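Local atomic coordinates of tryptophane-5-halogenase (Microbispora sp. ATCC PTA-5024, PDB entry 5UAO), a protein that chlorinates a tryptophan of the lanthipeptide NAI-107 precursor at carbon 5, as an FAD-dependent halogenase. Residues A[104-109]-A[273-278]; A[251-256]-A[396-401]; A[281-286]-A[296-301]; A[352-357]-A[402-407]. All blocks are in the same frame, centred on the assembly; numbering follows the deposited sequence.

Contact 1 (A[104-109]-A[273-278])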
# COMPACT_ATOMS: atom_id res chain seq x y z
N GLY A 104 -20.28 -15.39 3.63
CA GLY A 104 -19.07 -15.47 4.44
C GLY A 104 -18.70 -16.90 4.78
O GLY A 104 -19.10 -17.85 4.10
N ILE A 105 -17.86 -17.02 5.82
CA ILE A 105 -17.44 -18.30 6.33
C ILE A 105 -17.93 -18.43 7.79
O ILE A 105 -17.74 -17.52 8.63
CB ILE A 105 -15.91 -18.46 6.32
CG1 ILE A 105 -15.36 -18.35 4.90
CG2 ILE A 105 -15.54 -19.74 7.01
CD1 ILE A 105 -13.85 -18.28 4.76
N ARG A 106 -18.58 -19.56 8.05
CA ARG A 106 -18.85 -19.99 9.39
C ARG A 106 -17.74 -20.84 9.95
O ARG A 106 -17.56 -22.02 9.56
CB ARG A 106 -20.13 -20.78 9.43
CG ARG A 106 -20.60 -21.13 10.82
CD ARG A 106 -21.93 -21.90 10.88
NE ARG A 106 -22.05 -22.19 12.30
CZ ARG A 106 -21.62 -23.31 12.90
NH1 ARG A 106 -21.19 -24.37 12.21
NH2 ARG A 106 -21.69 -23.38 14.21
N PHE A 107 -17.16 -20.35 11.03
CA PHE A 107 -16.00 -20.98 11.64
C PHE A 107 -16.38 -21.76 12.92
O PHE A 107 -16.67 -21.15 13.96
CB PHE A 107 -14.99 -19.89 12.00
CG PHE A 107 -14.09 -19.46 10.88
CD1 PHE A 107 -13.05 -20.28 10.49
CD2 PHE A 107 -14.28 -18.24 10.22
CE1 PHE A 107 -12.22 -19.93 9.44
CE2 PHE A 107 -13.44 -17.88 9.20
CZ PHE A 107 -12.42 -18.73 8.78
N GLU A 108 -16.40 -23.11 12.84
CA GLU A 108 -16.55 -23.94 14.04
C GLU A 108 -15.10 -24.17 14.52
O GLU A 108 -14.41 -25.11 14.14
CB GLU A 108 -17.22 -25.28 13.86
CG GLU A 108 -18.43 -25.28 13.01
CD GLU A 108 -19.07 -26.68 13.10
OE1 GLU A 108 -19.23 -27.36 12.02
OE2 GLU A 108 -19.28 -27.13 14.27
N TRP A 109 -14.67 -23.24 15.33
CA TRP A 109 -13.27 -22.94 15.45
C TRP A 109 -13.05 -22.12 16.72
O TRP A 109 -13.86 -21.25 17.05
CB TRP A 109 -12.90 -22.05 14.25
CG TRP A 109 -11.44 -22.05 13.81
CD1 TRP A 109 -10.41 -21.27 14.30
CD2 TRP A 109 -10.88 -22.79 12.70
NE1 TRP A 109 -9.24 -21.54 13.59
CE2 TRP A 109 -9.51 -22.46 12.61
CE3 TRP A 109 -11.39 -23.73 11.82
CZ2 TRP A 109 -8.68 -23.03 11.66
CZ3 TRP A 109 -10.58 -24.27 10.86
CH2 TRP A 109 -9.23 -23.95 10.78
N TYR A 273 -23.23 -19.75 3.14
CA TYR A 273 -21.90 -19.59 3.57
C TYR A 273 -21.11 -20.91 3.40
O TYR A 273 -21.66 -22.00 3.27
CB TYR A 273 -21.87 -19.08 5.05
CG TYR A 273 -22.71 -19.91 5.98
CD1 TYR A 273 -22.25 -21.17 6.45
CD2 TYR A 273 -23.92 -19.42 6.43
CE1 TYR A 273 -23.06 -21.94 7.28
CE2 TYR A 273 -24.72 -20.15 7.27
CZ TYR A 273 -24.31 -21.39 7.69
OH TYR A 273 -25.11 -22.09 8.52
N THR A 274 -19.79 -20.79 3.44
CA THR A 274 -18.91 -21.93 3.53
C THR A 274 -18.72 -22.20 5.03
O THR A 274 -18.66 -21.25 5.85
CB THR A 274 -17.57 -21.56 2.88
OG1 THR A 274 -17.74 -21.36 1.47
CG2 THR A 274 -16.57 -22.60 3.10
N THR A 275 -18.62 -23.46 5.43
CA THR A 275 -18.35 -23.78 6.83
C THR A 275 -16.91 -24.33 6.91
O THR A 275 -16.47 -25.10 6.02
CB THR A 275 -19.36 -24.81 7.36
OG1 THR A 275 -20.69 -24.29 7.22
CG2 THR A 275 -19.10 -25.18 8.84
N ALA A 276 -16.20 -23.92 7.95
CA ALA A 276 -14.87 -24.44 8.26
C ALA A 276 -14.94 -25.01 9.66
O ALA A 276 -15.16 -24.26 10.63
CB ALA A 276 -13.86 -23.32 8.23
N THR A 277 -14.77 -26.33 9.74
CA THR A 277 -14.97 -27.08 10.99
C THR A 277 -13.65 -27.66 11.46
O THR A 277 -13.01 -28.42 10.71
CB THR A 277 -16.00 -28.22 10.70
OG1 THR A 277 -17.27 -27.67 10.31
CG2 THR A 277 -16.25 -29.08 11.85
N THR A 278 -13.31 -27.43 12.71
CA THR A 278 -12.05 -27.96 13.25
C THR A 278 -12.20 -29.50 13.39
O THR A 278 -13.25 -29.97 13.81
CB THR A 278 -11.76 -27.36 14.59
OG1 THR A 278 -11.61 -25.94 14.51
CG2 THR A 278 -10.42 -27.87 15.20
O HOH W 1 -22.42 -25.34 9.10
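Tyr273 lies just ahead of the paired residues, with CB 3.2 Å from Gly104 O. Its CG is tucked between the backbone N and the carbonyl carbon (chi1 51°), and the ring runs alongside Arg106, with CD1 3.7 Å from Arg106 CB. The ring and the Arg106 guanidinium are turned 53° apart. Tyr273 OH is bonded to Asp152. Next, the N of Thr274 donates to Gly104 O, and Thr274 O receives Arg106 N at 2.8 Å. Its hydroxyl turns to His175. Thr275 puts CG2 4.0 Å from Arg106 NH1, while its OG1 accepts from a water that NH1 holds only weakly. This is a parallel pair inside the seven-stranded mixed sheet, where strand 104-108 lies between 116-119 and 274-279. Ala276 continues the ladder with N to Arg106 O and O from Glu108 N. Its methyl packs against Phe107 CD1 at 3.9 Å and, more loosely, Ile105 CG2. Thr277 OG1 donates to Glu108 OE1 over 2.6 Å, meeting the carboxylate from above its plane. That oxygen also forms a salt bridge with Arg106 NH1, and Glu108 OE2 forms one with Arg316. At Thr278 both N and OG1 donate to Glu108 O, each at 2.9 Å. OG1, also bonded to Asn408, comes near the rim of the Trp109 indole, 3.5 Å from CE3; Trp109 NE1 is held by His404 O.

Contact 2 (A[251-256]-A[396-401])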
# COMPACT_ATOMS: atom_id res chain seq x y z
N ALA A 251 5.68 -24.17 4.75
CA ALA A 251 5.44 -25.27 5.64
C ALA A 251 5.70 -24.97 7.11
O ALA A 251 5.15 -25.62 7.95
CB ALA A 251 6.28 -26.46 5.25
N SER A 252 6.56 -24.02 7.41
CA SER A 252 6.70 -23.61 8.80
C SER A 252 5.37 -23.05 9.35
O SER A 252 5.13 -23.04 10.56
CB SER A 252 7.81 -22.59 8.93
OG SER A 252 7.53 -21.32 8.37
N SER A 253 4.50 -22.56 8.48
CA SER A 253 3.22 -22.00 8.95
C SER A 253 2.01 -22.87 8.64
O SER A 253 1.03 -22.86 9.36
CB SER A 253 2.96 -20.69 8.30
OG SER A 253 3.89 -19.70 8.70
N LEU A 254 2.07 -23.57 7.51
CA LEU A 254 0.91 -24.24 6.98
C LEU A 254 1.35 -25.70 6.79
O LEU A 254 2.16 -26.02 5.92
CB LEU A 254 0.46 -23.50 5.70
CG LEU A 254 0.11 -22.00 5.90
CD1 LEU A 254 -0.27 -21.33 4.60
CD2 LEU A 254 -1.13 -21.92 6.79
N PHE A 255 0.88 -26.56 7.68
CA PHE A 255 1.36 -27.94 7.81
C PHE A 255 0.49 -28.99 7.09
O PHE A 255 0.84 -30.17 7.08
CB PHE A 255 1.20 -28.40 9.28
CG PHE A 255 1.87 -27.59 10.30
CD1 PHE A 255 2.96 -26.79 10.03
CD2 PHE A 255 1.45 -27.73 11.62
CE1 PHE A 255 3.62 -26.11 11.06
CE2 PHE A 255 2.10 -27.05 12.66
CZ PHE A 255 3.17 -26.23 12.38
N THR A 256 -0.73 -28.65 6.66
CA THR A 256 -1.57 -29.66 6.00
C THR A 256 -1.12 -29.93 4.57
O THR A 256 -0.58 -29.05 3.94
CB THR A 256 -3.03 -29.21 5.99
OG1 THR A 256 -3.15 -27.94 5.36
CG2 THR A 256 -3.55 -29.10 7.41
N ALA A 396 1.36 -12.25 2.25
CA ALA A 396 0.40 -11.71 3.19
C ALA A 396 -0.73 -12.74 3.50
O ALA A 396 -1.20 -12.79 4.65
CB ALA A 396 -0.18 -10.37 2.71
N ILE A 397 -1.23 -13.44 2.48
CA ILE A 397 -2.23 -14.47 2.66
C ILE A 397 -1.66 -15.54 3.55
O ILE A 397 -2.35 -16.03 4.42
CB ILE A 397 -2.71 -15.01 1.34
CG1 ILE A 397 -3.60 -13.97 0.68
CG2 ILE A 397 -3.48 -16.29 1.49
CD1 ILE A 397 -3.76 -14.17 -0.79
N ARG A 398 -0.39 -15.87 3.36
CA ARG A 398 0.22 -16.91 4.16
C ARG A 398 0.16 -16.56 5.66
O ARG A 398 -0.25 -17.38 6.48
CB ARG A 398 1.67 -17.18 3.68
CG ARG A 398 2.45 -18.12 4.57
CD ARG A 398 3.45 -17.38 5.39
NE ARG A 398 4.32 -18.28 6.16
CZ ARG A 398 5.56 -18.65 5.84
NH1 ARG A 398 6.19 -18.15 4.80
NH2 ARG A 398 6.22 -19.48 6.66
N TRP A 399 0.62 -15.38 6.00
CA TRP A 399 0.62 -14.94 7.38
C TRP A 399 -0.78 -14.79 7.94
O TRP A 399 -1.00 -15.14 9.07
CB TRP A 399 1.39 -13.64 7.58
CG TRP A 399 2.80 -13.76 7.19
CD1 TRP A 399 3.41 -13.11 6.17
CD2 TRP A 399 3.77 -14.67 7.72
NE1 TRP A 399 4.71 -13.49 6.08
CE2 TRP A 399 4.95 -14.50 6.96
CE3 TRP A 399 3.75 -15.64 8.73
CZ2 TRP A 399 6.13 -15.21 7.21
CZ3 TRP A 399 4.90 -16.36 8.97
CH2 TRP A 399 6.09 -16.13 8.21
N PHE A 400 -1.75 -14.39 7.14
CA PHE A 400 -3.14 -14.41 7.63
C PHE A 400 -3.64 -15.82 7.93
O PHE A 400 -4.29 -16.04 8.94
CB PHE A 400 -4.03 -13.74 6.53
CG PHE A 400 -5.51 -13.72 6.84
CD1 PHE A 400 -5.98 -13.37 8.09
CD2 PHE A 400 -6.44 -13.98 5.84
CE1 PHE A 400 -7.35 -13.28 8.35
CE2 PHE A 400 -7.80 -13.90 6.08
CZ PHE A 400 -8.25 -13.55 7.33
N LEU A 401 -3.38 -16.79 7.05
CA LEU A 401 -3.75 -18.14 7.35
C LEU A 401 -3.02 -18.65 8.59
O LEU A 401 -3.59 -19.47 9.33
CB LEU A 401 -3.47 -19.11 6.20
CG LEU A 401 -4.33 -18.84 4.94
CD1 LEU A 401 -3.98 -19.83 3.84
CD2 LEU A 401 -5.77 -19.05 5.30
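Arg398 leaves helix 383-406 with CG anti to the backbone N (chi1 172°), and a bend at chi2 (-105°) swings its guanidinium toward Ser253. Ser253 turns OG back beside its own backbone N (chi1 -67°), which places the oxygen at the guanidinium edge. NE donates to Ser253 OG at 2.9 Å, and NH2 donates to the same OG at 3.1 Å. Both bonds lie in the guanidinium plane, so the group grips one atom side-on. Ser252 OG also sits near that plane, 2.8 Å from Arg398 NH2, but at an angle too poor for a hydrogen bond; its partner is Asp424. The Trp399 indole lies flat against Arg398, its CH2 3.4 Å above the guanidinium. Next to these polar groups, Leu254 crosses Leu401 at about a right angle, with CD2 3.7 Å from Leu401 CB. The contact joins the loop between strands 247-249 and 258-264 to the long helix. A leucine in place of Arg398 would probably leave Ser253 OG without its two donors and the Trp399 indole without the flat cation against it. Ser253 OG also bonds to Asp424 O, and this hydroxyl therefore links the helix, its own loop and the backbone at Asp424.

Contact 3 (A[281-286]-A[296-301])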
# COMPACT_ATOMS: atom_id res chain seq x y z
N ALA A 281 -7.03 -33.56 13.07
CA ALA A 281 -5.72 -33.34 12.42
C ALA A 281 -5.81 -32.34 11.27
O ALA A 281 -5.07 -32.47 10.27
CB ALA A 281 -5.25 -34.68 11.91
N GLY A 282 -6.64 -31.29 11.42
CA GLY A 282 -6.87 -30.31 10.36
C GLY A 282 -8.28 -29.77 10.45
O GLY A 282 -8.75 -29.49 11.56
N TRP A 283 -8.95 -29.65 9.30
CA TRP A 283 -10.28 -29.04 9.32
C TRP A 283 -11.03 -29.48 8.09
O TRP A 283 -10.43 -29.90 7.09
CB TRP A 283 -10.14 -27.47 9.39
CG TRP A 283 -9.50 -26.87 8.13
CD1 TRP A 283 -8.18 -26.82 7.83
CD2 TRP A 283 -10.18 -26.36 6.96
NE1 TRP A 283 -7.99 -26.28 6.57
CE2 TRP A 283 -9.20 -25.98 6.03
CE3 TRP A 283 -11.55 -26.10 6.66
CZ2 TRP A 283 -9.52 -25.41 4.79
CZ3 TRP A 283 -11.86 -25.52 5.45
CH2 TRP A 283 -10.85 -25.17 4.53
N CYS A 284 -12.36 -29.25 8.09
CA CYS A 284 -13.19 -29.74 7.03
C CYS A 284 -14.08 -28.62 6.49
O CYS A 284 -14.68 -27.90 7.25
CB CYS A 284 -14.04 -30.95 7.51
SG CYS A 284 -14.96 -31.78 6.19
N TRP A 285 -14.10 -28.45 5.18
CA TRP A 285 -15.02 -27.46 4.54
C TRP A 285 -16.33 -28.09 4.25
O TRP A 285 -16.39 -29.31 3.98
CB TRP A 285 -14.43 -26.87 3.26
CG TRP A 285 -14.44 -27.72 2.00
CD1 TRP A 285 -15.51 -28.01 1.20
CD2 TRP A 285 -13.30 -28.29 1.35
NE1 TRP A 285 -15.10 -28.76 0.11
CE2 TRP A 285 -13.74 -28.90 0.17
CE3 TRP A 285 -11.97 -28.35 1.66
CZ2 TRP A 285 -12.87 -29.56 -0.70
CZ3 TRP A 285 -11.09 -28.99 0.77
CH2 TRP A 285 -11.54 -29.62 -0.34
N THR A 286 -17.36 -27.24 4.20
CA THR A 286 -18.67 -27.58 3.71
C THR A 286 -19.11 -26.47 2.77
O THR A 286 -19.32 -25.31 3.22
CB THR A 286 -19.72 -27.71 4.84
OG1 THR A 286 -19.35 -28.72 5.79
CG2 THR A 286 -21.08 -28.13 4.26
N GLY A 296 -14.68 -31.39 2.33
CA GLY A 296 -13.29 -31.81 2.26
C GLY A 296 -12.55 -31.66 3.57
O GLY A 296 -12.48 -30.57 4.14
N TYR A 297 -12.02 -32.77 4.04
CA TYR A 297 -11.18 -32.79 5.24
C TYR A 297 -9.72 -32.62 4.81
O TYR A 297 -9.09 -33.50 4.23
CB TYR A 297 -11.38 -34.10 5.97
CG TYR A 297 -10.62 -34.31 7.21
CD1 TYR A 297 -9.86 -33.30 7.81
CD2 TYR A 297 -10.75 -35.52 7.91
CE1 TYR A 297 -9.18 -33.52 8.99
CE2 TYR A 297 -10.10 -35.72 9.10
CZ TYR A 297 -9.36 -34.72 9.65
OH TYR A 297 -8.71 -34.93 10.85
N VAL A 298 -9.27 -31.41 5.06
CA VAL A 298 -7.90 -31.00 4.86
C VAL A 298 -7.11 -31.40 6.12
O VAL A 298 -7.42 -30.98 7.23
CB VAL A 298 -7.85 -29.44 4.67
CG1 VAL A 298 -6.42 -28.90 4.72
CG2 VAL A 298 -8.46 -29.03 3.33
N PHE A 299 -6.08 -32.16 5.93
CA PHE A 299 -5.34 -32.74 7.09
C PHE A 299 -3.83 -32.75 6.84
O PHE A 299 -3.40 -32.67 5.68
CB PHE A 299 -5.84 -34.19 7.43
CG PHE A 299 -5.69 -35.19 6.33
CD1 PHE A 299 -6.65 -35.29 5.32
CD2 PHE A 299 -4.68 -36.12 6.34
CE1 PHE A 299 -6.52 -36.26 4.33
CE2 PHE A 299 -4.52 -37.06 5.33
CZ PHE A 299 -5.46 -37.15 4.32
N SER A 300 -3.05 -32.91 7.93
CA SER A 300 -1.62 -33.27 7.85
C SER A 300 -1.43 -34.76 7.77
O SER A 300 -1.77 -35.50 8.74
CB SER A 300 -0.89 -32.83 9.11
OG SER A 300 0.41 -33.46 9.06
N SER A 301 -0.90 -35.23 6.65
CA SER A 301 -0.69 -36.67 6.48
C SER A 301 0.36 -37.20 7.51
O SER A 301 0.37 -38.38 7.87
CB SER A 301 -0.29 -37.01 5.04
OG SER A 301 0.97 -36.47 4.79
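A beta hairpin of strands 282-288 and 293-299 forms this contact, within the mixed sheet that flanks the flavin. The strands run antiparallel, 158° apart. Trp283 and Val298 make a hydrogen-bonded pair, each N donating to the other's O, with Val298 N to Trp283 O at 2.8 Å. Trp285 and Gly296 form the next such pair. Beyond the strand end, Ser300 N donates to Ala281 O. Trp283, Trp285 and Val298 share one face of the sheet. The Trp283 indole lies alongside Val298, whose CB sits over the five-membered ring in a CH-pi contact. Trp283 NE1 is bonded to Glu352. Val298 CG2 meets the rim of the other indole, 3.7 Å from Trp285 CZ3. Trp285 belongs to the FAD pocket and touches the cofactor. Cys284 and Tyr297 occupy the opposite face, which helix 306-316 packs against. The Tyr297 ring turns its edge to the backbone of 281-283. Its CG is anti to the backbone N (chi1 -180°), and the ring reaches along the neighbouring strand until OH accepts Ala281 N at 3.1 Å. The same hydroxyl is bonded to Glu312. Gly282 comes so close to strand 293-299 that a CB there would clash with Val298 O; it would also press on the carbonyl O of Ala281. Gly296 is tight too: its CA lies over one face of the Trp285 indole, 3.5 Å from the centroid of the six-membered ring and only 6° off the ring normal, where a side chain would run into CH2.

Contact 4 (A[352-357]-A[402-407]). With FAD (flavin-adenine dinucleotide), chain E.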
# COMPACT_ATOMS: atom_id res chain seq x y z
N GLU A 352 -3.88 -23.68 1.37
CA GLU A 352 -5.08 -24.47 1.63
C GLU A 352 -6.28 -23.54 1.55
O GLU A 352 -6.13 -22.30 1.69
CB GLU A 352 -5.02 -25.12 2.98
CG GLU A 352 -4.90 -24.20 4.17
CD GLU A 352 -4.41 -24.95 5.38
OE1 GLU A 352 -5.16 -25.69 6.04
OE2 GLU A 352 -3.21 -24.85 5.66
N PRO A 353 -7.42 -24.10 1.21
CA PRO A 353 -8.54 -23.25 0.90
C PRO A 353 -9.27 -22.71 2.09
O PRO A 353 -10.47 -22.40 2.00
CB PRO A 353 -9.44 -24.17 0.07
CG PRO A 353 -9.18 -25.50 0.74
CD PRO A 353 -7.71 -25.51 0.87
N LEU A 354 -8.60 -22.47 3.20
CA LEU A 354 -9.31 -21.93 4.38
C LEU A 354 -10.01 -20.52 4.20
O LEU A 354 -10.98 -20.11 4.89
CB LEU A 354 -8.32 -21.98 5.54
CG LEU A 354 -8.77 -21.89 6.98
CD1 LEU A 354 -9.88 -22.85 7.34
CD2 LEU A 354 -7.52 -22.20 7.81
N GLU A 355 -9.48 -19.73 3.32
CA GLU A 355 -10.10 -18.39 3.02
C GLU A 355 -10.51 -18.20 1.55
O GLU A 355 -10.71 -17.06 1.09
CB GLU A 355 -9.13 -17.29 3.46
CG GLU A 355 -9.05 -17.16 4.97
CD GLU A 355 -10.23 -16.42 5.58
OE1 GLU A 355 -11.10 -15.94 4.80
OE2 GLU A 355 -10.36 -16.42 6.83
N SER A 356 -10.59 -19.32 0.83
CA SER A 356 -10.70 -19.39 -0.66
C SER A 356 -10.07 -18.28 -1.46
O SER A 356 -10.70 -17.48 -2.11
CB SER A 356 -12.14 -19.54 -1.11
OG SER A 356 -12.96 -18.82 -0.31
N SER A 357 -8.77 -18.22 -1.34
CA SER A 357 -8.00 -17.28 -2.08
C SER A 357 -7.54 -17.82 -3.44
O SER A 357 -6.98 -17.08 -4.19
CB SER A 357 -6.74 -16.99 -1.26
OG SER A 357 -6.22 -18.19 -0.78
N SER A 402 -1.76 -18.23 8.76
CA SER A 402 -0.97 -18.72 9.93
C SER A 402 -1.71 -18.46 11.27
O SER A 402 -1.66 -19.28 12.18
CB SER A 402 0.44 -18.06 9.94
OG SER A 402 0.55 -16.73 10.52
N ILE A 403 -2.40 -17.34 11.40
CA ILE A 403 -3.09 -17.03 12.65
C ILE A 403 -4.38 -17.81 12.80
O ILE A 403 -4.93 -17.80 13.90
CB ILE A 403 -3.30 -15.51 12.87
CG1 ILE A 403 -4.25 -14.91 11.85
CG2 ILE A 403 -1.99 -14.82 12.79
CD1 ILE A 403 -5.26 -14.03 12.43
N HIS A 404 -4.90 -18.46 11.73
CA HIS A 404 -6.06 -19.38 11.89
C HIS A 404 -5.61 -20.64 12.64
O HIS A 404 -6.39 -21.31 13.32
CB HIS A 404 -6.62 -19.84 10.57
CG HIS A 404 -7.21 -18.76 9.70
ND1 HIS A 404 -6.53 -17.63 9.33
CD2 HIS A 404 -8.41 -18.67 9.10
CE1 HIS A 404 -7.28 -16.89 8.53
NE2 HIS A 404 -8.42 -17.52 8.35
N TYR A 405 -4.32 -21.00 12.50
CA TYR A 405 -3.77 -22.19 13.12
C TYR A 405 -3.20 -21.99 14.50
O TYR A 405 -3.51 -22.76 15.41
CB TYR A 405 -2.71 -22.86 12.21
CG TYR A 405 -3.33 -23.77 11.16
CD1 TYR A 405 -3.73 -25.06 11.49
CD2 TYR A 405 -3.58 -23.30 9.86
CE1 TYR A 405 -4.30 -25.86 10.56
CE2 TYR A 405 -4.14 -24.10 8.92
CZ TYR A 405 -4.51 -25.37 9.30
OH TYR A 405 -5.07 -26.15 8.42
N ARG A 406 -2.41 -20.92 14.68
CA ARG A 406 -1.69 -20.67 15.93
C ARG A 406 -2.65 -20.51 17.11
O ARG A 406 -2.27 -20.82 18.25
CB ARG A 406 -0.91 -19.37 15.78
CG ARG A 406 -0.06 -18.97 16.97
CD ARG A 406 1.17 -19.83 16.99
NE ARG A 406 1.84 -19.77 18.27
CZ ARG A 406 3.18 -19.83 18.41
NH1 ARG A 406 3.99 -19.91 17.37
NH2 ARG A 406 3.71 -19.78 19.61
N PHE A 407 -3.87 -19.98 16.88
CA PHE A 407 -4.72 -19.56 18.00
C PHE A 407 -6.03 -20.36 18.13
O PHE A 407 -7.00 -19.90 18.78
CB PHE A 407 -5.01 -18.08 17.89
CG PHE A 407 -3.79 -17.21 17.90
CD1 PHE A 407 -2.99 -17.14 19.03
CD2 PHE A 407 -3.43 -16.48 16.79
CE1 PHE A 407 -1.88 -16.31 19.06
CE2 PHE A 407 -2.30 -15.70 16.77
CZ PHE A 407 -1.53 -15.59 17.94
PA FAD E . -5.15 -28.04 -12.44
O1A FAD E . -6.66 -27.99 -12.16
O2A FAD E . -4.21 -29.02 -11.71
O5B FAD E . -4.90 -28.11 -14.02
C5B FAD E . -3.68 -28.46 -14.65
C4B FAD E . -3.96 -28.62 -16.13
O4B FAD E . -2.63 -28.73 -16.65
C3B FAD E . -4.74 -29.86 -16.60
O3B FAD E . -5.73 -29.56 -17.71
C2B FAD E . -3.64 -30.80 -17.11
O2B FAD E . -4.06 -31.77 -18.15
C1B FAD E . -2.63 -29.77 -17.63
N9A FAD E . -1.28 -30.37 -17.78
C8A FAD E . -0.43 -30.74 -16.78
N7A FAD E . 0.72 -31.22 -17.32
C5A FAD E . 0.58 -31.18 -18.67
C6A FAD E . 1.39 -31.61 -19.80
N6A FAD E . 2.63 -32.15 -19.57
N1A FAD E . 0.92 -31.38 -21.01
C2A FAD E . -0.28 -30.81 -21.24
N3A FAD E . -1.09 -30.43 -20.25
C4A FAD E . -0.70 -30.60 -18.97
N1 FAD E . -9.56 -22.34 -4.85
C2 FAD E . -10.64 -21.52 -4.58
O2 FAD E . -10.75 -20.39 -5.15
N3 FAD E . -11.61 -21.91 -3.71
C4 FAD E . -11.61 -23.09 -3.07
O4 FAD E . -12.56 -23.35 -2.27
C4X FAD E . -10.45 -24.02 -3.33
N5 FAD E . -10.29 -25.22 -2.70
C5X FAD E . -9.25 -26.04 -2.95
C6 FAD E . -9.15 -27.24 -2.27
C7 FAD E . -8.08 -28.09 -2.47
C7M FAD E . -7.95 -29.42 -1.77
C8 FAD E . -7.06 -27.75 -3.46
C8M FAD E . -5.90 -28.70 -3.68
C9 FAD E . -7.15 -26.55 -4.13
C9A FAD E . -8.19 -25.64 -3.92
N10 FAD E . -8.27 -24.38 -4.61
C10 FAD E . -9.40 -23.56 -4.29
C1' FAD E . -7.35 -23.88 -5.68
C2' FAD E . -8.20 -24.14 -7.02
O2' FAD E . -8.54 -25.51 -6.88
C3' FAD E . -7.77 -24.32 -8.52
O3' FAD E . -8.68 -24.95 -9.50
C4' FAD E . -6.83 -25.48 -8.60
O4' FAD E . -6.49 -25.97 -7.27
C5' FAD E . -5.72 -25.04 -9.55
O5' FAD E . -6.20 -24.98 -10.87
P FAD E . -5.03 -25.17 -11.99
O1P FAD E . -3.86 -24.36 -11.64
O2P FAD E . -5.79 -24.83 -13.27
O3P FAD E . -4.45 -26.63 -11.99
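Glu352 and Tyr405 approach from opposite directions. The glutamate chain is extended beyond CG, and OE1 meets the phenol at the ring edge, in its plane. The modelled 2.4 Å between Tyr405 OH and Glu352 OE1 is very short for a hydrogen bond, so its exact length is doubtful. Pro353 turns to the cofactor, with CB 3.1 Å from FAD N5. Leu354 reaches back to the helix: CD2 lies 3.7 Å from His404 CB and 4.0 Å from Tyr405 CE2, so it packs between the two polar pairs. Glu355 folds at chi2 (-78°), and this brings OE2 to the edge of the imidazole. His404 NE2 donates to the anti lone pair of Glu355 OE2 at 2.7 Å and 170°, with carboxylate and ring planes 76° apart. Ser356 follows with CB 3.6 Å from FAD N3. An alanine in place of His404 would probably leave Glu355 OE2 without this donor and its carboxylate free to turn, and remove the ring that Leu354 CD2 packs against. His404 ND1 is bonded to Phe400 O, one turn back. The imidazole is thus fixed at both nitrogens and is likely to orient the Glu355 carboxylate, while the same loop lines the flavin.

How the contacts relate
Contacts 1 and 3 share one sheet: Thr277 O and Cys284 N are 2.8 Å apart, a probable hydrogen bond. Contacts 2 and 4 share helix 383-406, with centres about 7 Å apart. Contacts 2, 3 and 4 meet at Glu352, whose OE1 lies 2.9 Å from Trp283 NE1 and, in a weak bond, 3.1 Å from Thr256 OG1. Contact 1 meets contact 4 at Trp109 NE1, 2.9 Å from His404 O, and at Phe107 CZ, 3.7 Å from Glu355 OE2. The flavin is touched by contact 4 and, through Trp285, by contact 3. Contact 2 stays farther off, the Leu401 side chain being about 10 Å from FAD. Contacts 1 and 2 do not touch.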